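PDB 6A5K: histone-lysine N-methyltransferase, H3 lysine-9 specific SUVH6 from Arabidopsis thaliana, which transfers methyl groups from S-adenosylmethionine to histone H3 and probably binds DNA methylated in non-CG contexts through its SRA domain. Local coordinates for residues 56-61 with 83-88; 63-68 with 170-175. The protein carries 1 engineered substitution. All coordinates share one frame; numbering follows the deposited sequence.

Contact 1: 56-61 with 83-88; sequences GKFLNS and ELNILG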
ATOM      1  N   GLY A  56      13.447 -19.746   4.354  1.00 22.50           N
ATOM      2  CA  GLY A  56      13.454 -19.987   2.922  1.00 25.47           C
ATOM      3  C   GLY A  56      12.547 -19.089   2.093  1.00 24.09           C
ATOM      4  O   GLY A  56      12.065 -19.506   1.039  1.00 21.89           O
ATOM      5  N   LYS A  57      12.327 -17.856   2.546  1.00 19.17           N
ATOM      6  CA  LYS A  57      11.351 -16.981   1.894  1.00 17.31           C
ATOM      7  C   LYS A  57      11.957 -16.000   0.888  1.00 18.51           C
ATOM      8  O   LYS A  57      11.217 -15.278   0.223  1.00 18.23           O
ATOM      9  CB  LYS A  57      10.559 -16.182   2.938  1.00 16.36           C
ATOM     10  CG  LYS A  57       9.839 -17.045   3.971  1.00 24.53           C
ATOM     11  CD  LYS A  57       8.796 -17.938   3.324  1.00 23.29           C
ATOM     12  CE  LYS A  57       8.055 -18.737   4.380  1.00 33.17           C
ATOM     13  NZ  LYS A  57       7.170 -19.785   3.805  1.00 36.68           N
ATOM     14  N   PHE A  58      13.283 -15.945   0.791  1.00 17.02           N
ATOM     15  CA  PHE A  58      13.915 -15.056  -0.188  1.00 19.16           C
ATOM     16  C   PHE A  58      13.639 -15.552  -1.604  1.00 20.07           C
ATOM     17  O   PHE A  58      13.594 -16.764  -1.848  1.00 20.32           O
ATOM     18  CB  PHE A  58      15.428 -14.962   0.031  1.00 20.89           C
ATOM     19  CG  PHE A  58      15.845 -13.953   1.062  1.00 21.07           C
ATOM     20  CD1 PHE A  58      15.111 -13.774   2.223  1.00 20.76           C
ATOM     21  CD2 PHE A  58      17.000 -13.206   0.882  1.00 23.86           C
ATOM     22  CE1 PHE A  58      15.512 -12.855   3.176  1.00 19.16           C
ATOM     23  CE2 PHE A  58      17.404 -12.286   1.834  1.00 23.82           C
ATOM     24  CZ  PHE A  58      16.654 -12.111   2.982  1.00 19.39           C
ATOM     25  N   LEU A  59      13.468 -14.615  -2.530  1.00 15.74           N
ATOM     26  CA  LEU A  59      13.260 -14.942  -3.938  1.00 19.72           C
ATOM     27  C   LEU A  59      14.545 -14.702  -4.725  1.00 20.60           C
ATOM     28  O   LEU A  59      15.322 -13.800  -4.395  1.00 21.14           O
ATOM     29  CB  LEU A  59      12.109 -14.115  -4.527  1.00 17.58           C
ATOM     30  CG  LEU A  59      10.761 -14.184  -3.792  1.00 17.62           C
ATOM     31  CD1 LEU A  59       9.666 -13.385  -4.523  1.00 17.49           C
ATOM     32  CD2 LEU A  59      10.319 -15.618  -3.586  1.00 16.66           C
ATOM     33  N   ASN A  60      14.769 -15.515  -5.755  1.00 20.42           N
ATOM     34  CA  ASN A  60      15.946 -15.374  -6.614  1.00 21.77           C
ATOM     35  C   ASN A  60      17.253 -15.367  -5.823  1.00 24.95           C
ATOM     36  O   ASN A  60      18.196 -14.668  -6.180  1.00 25.77           O
ATOM     37  CB  ASN A  60      15.848 -14.090  -7.445  1.00 24.68           C
ATOM     38  CG  ASN A  60      14.554 -13.996  -8.227  1.00 23.72           C
ATOM     39  OD1 ASN A  60      14.241 -14.860  -9.049  1.00 26.65           O
ATOM     40  ND2 ASN A  60      13.790 -12.948  -7.968  1.00 19.34           N
ATOM     41  N   SER A  61      17.305 -16.131  -4.736  1.00 31.98           N
ATOM     42  CA  SER A  61      18.483 -16.111  -3.873  1.00 33.98           C
ATOM     43  C   SER A  61      19.606 -16.942  -4.479  1.00 35.96           C
ATOM     44  O   SER A  61      19.362 -17.948  -5.145  1.00 30.44           O
ATOM     45  CB  SER A  61      18.150 -16.627  -2.475  1.00 35.91           C
ATOM     46  OG  SER A  61      17.956 -18.026  -2.485  1.00 41.85           O
ATOM     47  N   GLU A  83      14.360  -4.933   1.345  1.00 13.44           N
ATOM     48  CA  GLU A  83      13.339  -5.521   0.476  1.00 12.80           C
ATOM     49  C   GLU A  83      13.940  -5.844  -0.891  1.00 12.71           C
ATOM     50  O   GLU A  83      13.573  -6.832  -1.521  1.00 12.62           O
ATOM     51  CB  GLU A  83      12.137  -4.584   0.322  1.00 14.43           C
ATOM     52  CG  GLU A  83      11.357  -4.326   1.610  1.00 14.74           C
ATOM     53  CD  GLU A  83      10.204  -3.345   1.404  1.00 18.14           C
ATOM     54  OE1 GLU A  83       9.345  -3.593   0.530  1.00 18.58           O
ATOM     55  OE2 GLU A  83      10.154  -2.321   2.114  1.00 20.80           O
ATOM     56  N   LEU A  84      14.874  -5.009  -1.339  1.00 13.03           N
ATOM     57  CA  LEU A  84      15.546  -5.225  -2.620  1.00 15.66           C
ATOM     58  C   LEU A  84      16.370  -6.509  -2.587  1.00 13.72           C
ATOM     59  O   LEU A  84      16.463  -7.228  -3.590  1.00 13.99           O
ATOM     60  CB  LEU A  84      16.437  -4.030  -2.970  1.00 13.24           C
ATOM     61  CG  LEU A  84      15.753  -2.661  -2.980  1.00 15.04           C
ATOM     62  CD1 LEU A  84      16.765  -1.566  -3.331  1.00 16.88           C
ATOM     63  CD2 LEU A  84      14.570  -2.646  -3.938  1.00 12.32           C
ATOM     64  N   ASN A  85      16.963  -6.805  -1.432  1.00 14.15           N
ATOM     65  CA  ASN A  85      17.739  -8.037  -1.294  1.00 16.33           C
ATOM     66  C   ASN A  85      16.835  -9.258  -1.179  1.00 14.92           C
ATOM     67  O   ASN A  85      17.131 -10.323  -1.727  1.00 15.41           O
ATOM     68  CB  ASN A  85      18.670  -7.967  -0.082  1.00 21.39           C
ATOM     69  CG  ASN A  85      19.540  -9.211   0.061  1.00 37.33           C
ATOM     70  OD1 ASN A  85      20.366  -9.519  -0.804  1.00 38.96           O
ATOM     71  ND2 ASN A  85      19.360  -9.930   1.161  1.00 48.54           N
ATOM     72  N   ILE A  86      15.726  -9.102  -0.469  1.00 14.89           N
ATOM     73  CA  ILE A  86      14.791 -10.209  -0.294  1.00 17.21           C
ATOM     74  C   ILE A  86      14.255 -10.703  -1.640  1.00 16.67           C
ATOM     75  O   ILE A  86      14.087 -11.911  -1.853  1.00 15.69           O
ATOM     76  CB  ILE A  86      13.629  -9.801   0.633  1.00 20.14           C
ATOM     77  CG1 ILE A  86      14.155  -9.642   2.058  1.00 17.57           C
ATOM     78  CG2 ILE A  86      12.519 -10.842   0.604  1.00 24.86           C
ATOM     79  CD1 ILE A  86      13.224  -8.894   2.988  1.00 17.14           C
ATOM     80  N   LEU A  87      14.045  -9.765  -2.560  1.00 13.96           N
ATOM     81  CA  LEU A  87      13.512 -10.074  -3.889  1.00 16.06           C
ATOM     82  C   LEU A  87      14.589 -10.362  -4.933  1.00 13.89           C
ATOM     83  O   LEU A  87      14.281 -10.807  -6.043  1.00 14.02           O
ATOM     84  CB  LEU A  87      12.637  -8.917  -4.381  1.00 12.59           C
ATOM     85  CG  LEU A  87      11.393  -8.576  -3.563  1.00 16.25           C
ATOM     86  CD1 LEU A  87      10.608  -7.428  -4.224  1.00 15.81           C
ATOM     87  CD2 LEU A  87      10.527  -9.811  -3.399  1.00 18.80           C
ATOM     88  N   GLY A  88      15.846 -10.111  -4.581  1.00 14.81           N
ATOM     89  CA  GLY A  88      16.944 -10.292  -5.515  1.00 15.88           C
ATOM     90  C   GLY A  88      17.013  -9.210  -6.581  1.00 20.25           C
ATOM     91  O   GLY A  88      17.594  -9.413  -7.648  1.00 23.63           O
TER
HETATM   92  O   HOH W   1      17.172 -12.919  -2.644  1.00 18.97           O

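Contact 2: 63-68 with 170-175; sequences VHILGE and PVRVIR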
ATOM      1  N   VAL A  63      21.481 -16.038  -6.840  1.00 41.79           N
ATOM      2  CA  VAL A  63      21.692 -15.680  -8.245  1.00 39.92           C
ATOM      3  C   VAL A  63      21.521 -14.189  -8.531  1.00 35.20           C
ATOM      4  O   VAL A  63      20.729 -13.505  -7.884  1.00 37.29           O
ATOM      5  CB  VAL A  63      20.737 -16.454  -9.185  1.00 40.11           C
ATOM      6  CG1 VAL A  63      20.962 -17.963  -9.073  1.00 44.81           C
ATOM      7  CG2 VAL A  63      19.290 -16.103  -8.893  1.00 37.50           C
ATOM      8  N   HIS A  64      22.279 -13.702  -9.511  1.00 31.13           N
ATOM      9  CA  HIS A  64      22.120 -12.348 -10.041  1.00 28.73           C
ATOM     10  C   HIS A  64      21.284 -12.407 -11.312  1.00 30.07           C
ATOM     11  O   HIS A  64      21.389 -13.361 -12.084  1.00 36.74           O
ATOM     12  CB  HIS A  64      23.479 -11.703 -10.343  1.00 30.13           C
ATOM     13  CG  HIS A  64      24.110 -11.027  -9.163  1.00 30.77           C
ATOM     14  ND1 HIS A  64      24.821 -11.709  -8.205  1.00 34.18           N
ATOM     15  CD2 HIS A  64      24.143  -9.719  -8.802  1.00 32.78           C
ATOM     16  CE1 HIS A  64      25.263 -10.854  -7.293  1.00 39.35           C
ATOM     17  NE2 HIS A  64      24.864  -9.644  -7.636  1.00 35.07           N
ATOM     18  N   ILE A  65      20.460 -11.388 -11.528  1.00 23.67           N
ATOM     19  CA  ILE A  65      19.620 -11.310 -12.720  1.00 25.35           C
ATOM     20  C   ILE A  65      19.945 -10.086 -13.581  1.00 26.61           C
ATOM     21  O   ILE A  65      20.019  -8.968 -13.071  1.00 24.30           O
ATOM     22  CB  ILE A  65      18.124 -11.257 -12.339  1.00 25.34           C
ATOM     23  CG1 ILE A  65      17.737 -12.501 -11.534  1.00 30.79           C
ATOM     24  CG2 ILE A  65      17.259 -11.130 -13.587  1.00 21.87           C
ATOM     25  CD1 ILE A  65      16.352 -12.439 -10.939  1.00 26.64           C
ATOM     26  N   LEU A  66      20.128 -10.295 -14.883  1.00 24.69           N
ATOM     27  CA  LEU A  66      20.285  -9.180 -15.812  1.00 29.12           C
ATOM     28  C   LEU A  66      18.962  -8.858 -16.497  1.00 29.99           C
ATOM     29  O   LEU A  66      18.372  -9.716 -17.155  1.00 31.83           O
ATOM     30  CB  LEU A  66      21.358  -9.490 -16.857  1.00 32.30           C
ATOM     31  CG  LEU A  66      21.958  -8.305 -17.622  1.00 34.33           C
ATOM     32  CD1 LEU A  66      22.588  -7.293 -16.674  1.00 28.53           C
ATOM     33  CD2 LEU A  66      22.983  -8.795 -18.644  1.00 37.30           C
ATOM     34  N   GLY A  67      18.495  -7.623 -16.335  1.00 24.03           N
ATOM     35  CA  GLY A  67      17.270  -7.183 -16.975  1.00 24.61           C
ATOM     36  C   GLY A  67      16.051  -7.277 -16.073  1.00 26.85           C
ATOM     37  O   GLY A  67      16.141  -7.030 -14.867  1.00 23.38           O
ATOM     38  N   GLU A  68      14.908  -7.627 -16.661  1.00 26.63           N
ATOM     39  CA  GLU A  68      13.646  -7.714 -15.922  1.00 29.71           C
ATOM     40  C   GLU A  68      13.638  -8.832 -14.884  1.00 23.07           C
ATOM     41  O   GLU A  68      14.058  -9.953 -15.158  1.00 25.29           O
ATOM     42  CB  GLU A  68      12.462  -7.923 -16.877  1.00 34.74           C
ATOM     43  CG  GLU A  68      12.165  -6.775 -17.839  1.00 43.82           C
ATOM     44  CD  GLU A  68      12.970  -6.846 -19.125  1.00 55.61           C
ATOM     45  OE1 GLU A  68      13.865  -7.713 -19.231  1.00 60.19           O
ATOM     46  OE2 GLU A  68      12.689  -6.044 -20.044  1.00 58.59           O
ATOM     47  N   PRO A 170      21.440  -4.119 -20.018  1.00 24.39           N
ATOM     48  CA  PRO A 170      20.504  -3.312 -19.226  1.00 22.01           C
ATOM     49  C   PRO A 170      20.894  -3.191 -17.748  1.00 19.62           C
ATOM     50  O   PRO A 170      21.543  -4.077 -17.187  1.00 21.01           O
ATOM     51  CB  PRO A 170      19.178  -4.069 -19.380  1.00 18.28           C
ATOM     52  CG  PRO A 170      19.594  -5.492 -19.583  1.00 21.68           C
ATOM     53  CD  PRO A 170      20.852  -5.412 -20.417  1.00 22.80           C
ATOM     54  N   VAL A 171      20.491  -2.081 -17.136  1.00 15.13           N
ATOM     55  CA  VAL A 171      20.740  -1.818 -15.726  1.00 13.88           C
ATOM     56  C   VAL A 171      19.424  -1.428 -15.050  1.00 15.13           C
ATOM     57  O   VAL A 171      18.743  -0.501 -15.500  1.00 17.70           O
ATOM     58  CB  VAL A 171      21.780  -0.684 -15.529  1.00 13.70           C
ATOM     59  CG1 VAL A 171      21.976  -0.370 -14.042  1.00 17.70           C
ATOM     60  CG2 VAL A 171      23.110  -1.043 -16.190  1.00 15.21           C
ATOM     61  N   ARG A 172      19.053  -2.126 -13.981  1.00 13.15           N
ATOM     62  CA  ARG A 172      17.865  -1.726 -13.226  1.00 12.36           C
ATOM     63  C   ARG A 172      18.165  -0.484 -12.398  1.00 16.41           C
ATOM     64  O   ARG A 172      19.157  -0.436 -11.677  1.00 16.72           O
ATOM     65  CB  ARG A 172      17.371  -2.855 -12.314  1.00 12.39           C
ATOM     66  CG  ARG A 172      16.747  -4.027 -13.045  1.00 15.08           C
ATOM     67  CD  ARG A 172      16.202  -5.087 -12.071  1.00 15.34           C
ATOM     68  NE  ARG A 172      17.255  -5.641 -11.223  1.00 13.31           N
ATOM     69  CZ  ARG A 172      18.111  -6.586 -11.604  1.00 19.38           C
ATOM     70  NH1 ARG A 172      18.052  -7.084 -12.830  1.00 16.24           N
ATOM     71  NH2 ARG A 172      19.039  -7.023 -10.761  1.00 15.58           N
ATOM     72  N   VAL A 173      17.308   0.526 -12.494  1.00 12.69           N
ATOM     73  CA  VAL A 173      17.486   1.705 -11.669  1.00 11.57           C
ATOM     74  C   VAL A 173      16.440   1.760 -10.554  1.00 15.12           C
ATOM     75  O   VAL A 173      15.235   1.762 -10.812  1.00 13.45           O
ATOM     76  CB  VAL A 173      17.424   2.992 -12.517  1.00 14.30           C
ATOM     77  CG1 VAL A 173      17.295   4.226 -11.625  1.00 12.90           C
ATOM     78  CG2 VAL A 173      18.663   3.091 -13.404  1.00 14.15           C
ATOM     79  N   ILE A 174      16.923   1.752  -9.314  1.00 15.33           N
ATOM     80  CA  ILE A 174      16.080   1.961  -8.143  1.00 11.75           C
ATOM     81  C   ILE A 174      16.351   3.378  -7.648  1.00 16.48           C
ATOM     82  O   ILE A 174      17.474   3.715  -7.259  1.00 16.61           O
ATOM     83  CB  ILE A 174      16.348   0.930  -7.020  1.00 13.20           C
ATOM     84  CG1 ILE A 174      16.007  -0.495  -7.480  1.00 15.15           C
ATOM     85  CG2 ILE A 174      15.540   1.254  -5.768  1.00 12.45           C
ATOM     86  CD1 ILE A 174      17.156  -1.213  -8.162  1.00 27.73           C
ATOM     87  N   ARG A 175      15.326   4.216  -7.688  1.00 13.42           N
ATOM     88  CA  ARG A 175      15.482   5.613  -7.313  1.00 16.17           C
ATOM     89  C   ARG A 175      15.097   5.832  -5.858  1.00 20.81           C
ATOM     90  O   ARG A 175      14.002   5.453  -5.429  1.00 16.39           O
ATOM     91  CB  ARG A 175      14.637   6.504  -8.230  1.00 16.96           C
ATOM     92  CG  ARG A 175      14.727   7.995  -7.950  1.00 18.04           C
ATOM     93  CD  ARG A 175      13.938   8.795  -8.991  1.00 17.15           C
ATOM     94  NE  ARG A 175      12.519   8.441  -8.995  1.00 22.80           N
ATOM     95  CZ  ARG A 175      11.634   8.896  -8.110  1.00 26.39           C
ATOM     96  NH1 ARG A 175      12.022   9.730  -7.154  1.00 27.35           N
ATOM     97  NH2 ARG A 175      10.361   8.525  -8.187  1.00 23.22           N
TER
HETATM   98  O   HOH W   2      19.948  -5.407 -15.262  1.00 13.79           O

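Contact 1: 56-61 with 83-88
Phe58 and Leu59 run in extended backbone past Ile86 and Leu87 at the C-terminal end of a helix, and Asn60 turns with positive phi opposite Gly88; Leu59 N donates to Ile86 O at 2.9 Å. A second bond comes from the side chain of Asn60, whose ND2 reaches Leu87 O at 2.9 Å in an almost straight approach (168°), with the acceptor in the plane of the amide. Two carbonyls at the end of the helix thus find donors in the loop. A water bridges a third carbonyl to the loop, lying 2.8 Å from Asn85 O and 2.7 Å from Leu59 O.

One face of the Phe58 ring covers Ile86 CA, which lies over its centre, 3.9 Å from the ring centroid, in a CH-pi contact. Ile86 CG1 touches the same ring near its tip, 3.6 Å from Phe58 CZ. Phe58 CG is anti to its own carbonyl carbon (chi1 -84°), beside the backbone N, and the ring beyond it faces Ile86. An alanine at Phe58 would probably leave Ile86 CA and CG1 without their aromatic cover and open a gap between loop and helix. Farther along, Leu59 and Leu87 lie side by side and point the same way, meeting at Leu59 CD1 and Leu87 CD2. Gly88, in positive phi, is the C-prime residue of the Schellman motif that ends the helix, and a CB there would clash with Asn60 CB.

The segment 56-61 leaves helix 44-54, whose Leu52 and Lys53 also touch Phe58. Ile86 meets Ser49 of that helix and Phe17 of helix 5-29, while Leu87 packs on Phe78 of strand 77-78, so helix 81-87 ends wedged among three elements.

Contact 2: 63-68 with 170-175
Arg172 reaches from its strand into the bend formed by Ile65, Leu66 and Gly67 and makes the polar part of the contact with its guanidinium. Arg172 NH1 donates to two backbone carbonyls, at 2.7 Å to Ile65 O and 2.8 Å to Gly67 O. Both acceptors lie in or close to the guanidinium plane, at its edge. Seen from the acceptors the two bonds differ: NH1 stands 52° above the carbonyl plane of Ile65 but is tilted only 17° from that of Gly67. NH2 adds a weak bond to Ile65 O and a hydrogen bond to Ile89 O, which joins another part of the chain to the same group. A bend at chi3 of Arg172 (-61°) turns NE out of the extended line of the chain, and Arg172 CD passes 3.4 Å from Gly67 O. Buried, with three carbonyl oxygens as acceptors, the guanidinium is likely to keep its charge.

Apolar contact is centred on Pro170. Pro170 CG sits 3.9 Å from Gly67 CA and its ring crosses Leu66 at about a right angle, while Leu66 CD1 comes to 3.4 Å from Pro170 O. At the backbone angles of Gly67 a CB would press against Leu66 O, so a side chain is not readily accommodated.

A water completes the seam, accepting from Gly67 N and donating to Pro170 O.

Strand 171-176 lies between strands 105-113 and 190-205 in the mixed sheet of the SRA domain. Here a buried arginine on one of its strands gathers the carbonyls of an irregular segment, fastening that segment to the sheet of this methylated-DNA-binding fold.

How the contacts relate
Both contacts secure the long loop between helix 44-54 and strand 77-78, first against a helix and then against a sheet. Contact 1 rests largely on aromatic and aliphatic packing, supplemented by bonds to carbonyls at a helix end, whereas contact 2 depends mainly on a charged side chain that gathers loop carbonyls. Both are partly buried: in contact 1 partly exposed loop residues meet mainly buried helix residues, whereas in contact 2 burial is shared, by Gly67 in the loop and Arg172 on the strand. Their centres are 14 Å apart and they touch directly, with Asn60 CG 3.6 Å from Ile65 CD1 and Leu84 CD1 3.9 Å from Ile174 CG2, so helix 81-87 packs against strand 171-176 as well.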